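Local structure of transglutaminase-like domain-containing protein (4XZ7) at residues Val84-Asp89 with Ser116-Arg121. The protein is a transglutaminase of Streptococcus suis, probably secreted, that acts as an antiphagocytic virulence factor and probably cross-links proteins through its transglutaminase-like domain. Numbering follows the deposited sequence.
Sequences VMNKGD and SMEPKR
Asp-89 takes the backbone amide of Arg-121 in a nearly straight hydrogen bond from Arg-121 N to Asp-89 OD1, 2.8 Å long. The N-H comes down from above the carboxylate plane, 68° out of it. The other oxygen, OD2, is hydrogen-bonded to NE2 of His-123. The carboxylate is therefore gripped by both its oxygens, one on a main-chain amide and one on a side chain of strand 121-124. Arg-121 CB packs 3.4 Å from Asp-89 OD2, and the two side chains run side by side in the same direction. Their charged ends are not in contact, with Asp-89 OD2 5.2 Å from Arg-121 NE, and Arg-121 makes a cation-pi contact with Phe-43.

A type I beta turn, Asn-86 to Asp-89, closed by the 3.0 Å bond from Asp-89 N to Asn-86 O, ends strand 79-86 and leads to the short strand 90-91. That strand pairs in parallel with 121-124, which makes this contact a junction between the two mixed sheets of the N-terminal part of the chain.

Van der Waals packing over the turn comes from Lys-120 on Gly-88. The aliphatic chain of Lys-120, bent at chi2 (-45°), lays CD 3.9 Å from Gly-88 CA, and NZ comes to 3.7 Å from that same CA. The ammonium is held within its own loop, with NZ hydrogen-bonded to Ser-116 O at 2.8 Å. Asn-86 OD1 and Glu-118 OE2 make only a loose approach without a bond, 4.2 Å apart, their amide and carboxylate planes turned 54° from each other; Asn-86 OD1 receives a weak hydrogen bond from Lys-40 NZ.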
loop_
_atom_site.group_PDB
_atom_site.type_symbol
_atom_site.label_atom_id
_atom_site.label_comp_id
_atom_site.label_asym_id
_atom_site.label_seq_id
_atom_site.Cartn_x
_atom_site.Cartn_y
_atom_site.Cartn_z
ATOM N N VAL B 84 -5.883 29.688 3.838
ATOM C CA VAL B 84 -5.684 28.624 4.814
ATOM C C VAL B 84 -4.323 27.968 4.623
ATOM O O VAL B 84 -3.670 28.180 3.610
ATOM C CB VAL B 84 -6.765 27.540 4.694
ATOM C CG1 VAL B 84 -8.120 28.141 4.872
ATOM C CG2 VAL B 84 -6.656 26.853 3.316
ATOM N N MET B 85 -3.904 27.145 5.580
ATOM C CA MET B 85 -2.676 26.377 5.398
ATOM C C MET B 85 -2.754 25.095 6.210
ATOM O O MET B 85 -3.495 25.040 7.191
ATOM C CB MET B 85 -1.452 27.203 5.796
ATOM C CG MET B 85 -1.300 27.420 7.272
ATOM S SD MET B 85 0.174 28.342 7.754
ATOM C CE MET B 85 -0.054 28.284 9.517
ATOM N N ASN B 86 -2.016 24.068 5.778
ATOM C CA ASN B 86 -1.961 22.788 6.487
ATOM C C ASN B 86 -1.649 22.985 7.957
ATOM O O ASN B 86 -0.780 23.789 8.312
ATOM C CB ASN B 86 -0.926 21.857 5.852
ATOM C CG ASN B 86 -1.555 20.839 4.913
ATOM O OD1 ASN B 86 -2.626 20.298 5.199
ATOM N ND2 ASN B 86 -0.899 20.582 3.779
ATOM N N LYS B 87 -2.379 22.273 8.814
ATOM C CA LYS B 87 -2.248 22.435 10.262
ATOM C C LYS B 87 -0.810 22.298 10.806
ATOM O O LYS B 87 -0.458 22.954 11.789
ATOM C CB LYS B 87 -3.175 21.443 10.984
ATOM C CG LYS B 87 -4.672 21.823 10.944
ATOM C CD LYS B 87 -5.521 20.885 11.826
ATOM C CE LYS B 87 -6.955 21.390 12.026
ATOM N NZ LYS B 87 -7.128 22.207 13.257
ATOM N N GLY B 88 0.033 21.479 10.188
ATOM C CA GLY B 88 1.399 21.365 10.708
ATOM C C GLY B 88 2.419 22.366 10.158
ATOM O O GLY B 88 3.586 22.350 10.550
ATOM N N ASP B 89 1.990 23.235 9.242
ATOM C CA ASP B 89 2.886 24.228 8.638
ATOM C C ASP B 89 3.358 25.242 9.655
ATOM O O ASP B 89 2.693 25.468 10.656
ATOM C CB ASP B 89 2.184 24.972 7.493
ATOM C CG ASP B 89 2.110 24.154 6.233
ATOM O OD1 ASP B 89 2.409 22.937 6.288
ATOM O OD2 ASP B 89 1.762 24.735 5.180
ATOM N N SER B 116 -0.401 13.420 11.310
ATOM C CA SER B 116 -0.238 14.131 10.042
ATOM C C SER B 116 1.232 14.310 9.683
ATOM O O SER B 116 1.914 15.202 10.204
ATOM C CB SER B 116 -0.943 15.483 10.092
ATOM N N MET B 117 1.711 13.458 8.783
ATOM C CA MET B 117 3.102 13.512 8.357
ATOM C C MET B 117 3.224 13.638 6.835
ATOM O O MET B 117 4.245 13.260 6.250
ATOM C CB MET B 117 3.863 12.284 8.866
ATOM C CG MET B 117 4.061 12.297 10.373
ATOM S SD MET B 117 4.944 10.851 10.989
ATOM C CE MET B 117 5.155 11.306 12.717
ATOM N N GLU B 118 2.173 14.163 6.204
ATOM C CA GLU B 118 2.267 14.663 4.833
ATOM C C GLU B 118 3.231 15.843 4.851
ATOM O O GLU B 118 3.375 16.491 5.883
ATOM C CB GLU B 118 0.900 15.090 4.295
ATOM C CG GLU B 118 0.357 16.395 4.897
ATOM C CD GLU B 118 -0.111 16.248 6.342
ATOM O OE1 GLU B 118 -0.227 15.098 6.823
ATOM O OE2 GLU B 118 -0.364 17.286 6.997
ATOM N N PRO B 119 3.893 16.130 3.720
ATOM C CA PRO B 119 4.874 17.227 3.707
ATOM C C PRO B 119 4.382 18.532 4.368
ATOM O O PRO B 119 3.309 19.035 4.048
ATOM C CB PRO B 119 5.139 17.415 2.213
ATOM C CG PRO B 119 5.039 15.990 1.670
ATOM C CD PRO B 119 3.868 15.397 2.440
ATOM N N LYS B 120 5.145 19.033 5.335
ATOM C CA LYS B 120 4.877 20.345 5.914
ATOM C C LYS B 120 5.564 21.456 5.112
ATOM O O LYS B 120 6.577 21.227 4.432
ATOM C CB LYS B 120 5.338 20.391 7.372
ATOM C CG LYS B 120 4.698 19.316 8.241
ATOM C CD LYS B 120 3.194 19.222 7.962
ATOM C CE LYS B 120 2.572 17.944 8.525
ATOM N NZ LYS B 120 2.624 17.892 10.012
ATOM N N ARG B 121 5.015 22.662 5.203
ATOM C CA ARG B 121 5.604 23.814 4.532
ATOM C C ARG B 121 5.955 24.913 5.538
ATOM O O ARG B 121 5.446 24.930 6.659
ATOM C CB ARG B 121 4.651 24.338 3.438
ATOM C CG ARG B 121 4.460 23.347 2.309
ATOM C CD ARG B 121 3.382 23.727 1.293
ATOM N NE ARG B 121 2.908 22.524 0.592
ATOM C CZ ARG B 121 3.074 22.311 -0.704
ATOM N NH1 ARG B 121 3.676 23.226 -1.455
ATOM N NH2 ARG B 121 2.632 21.197 -1.253
#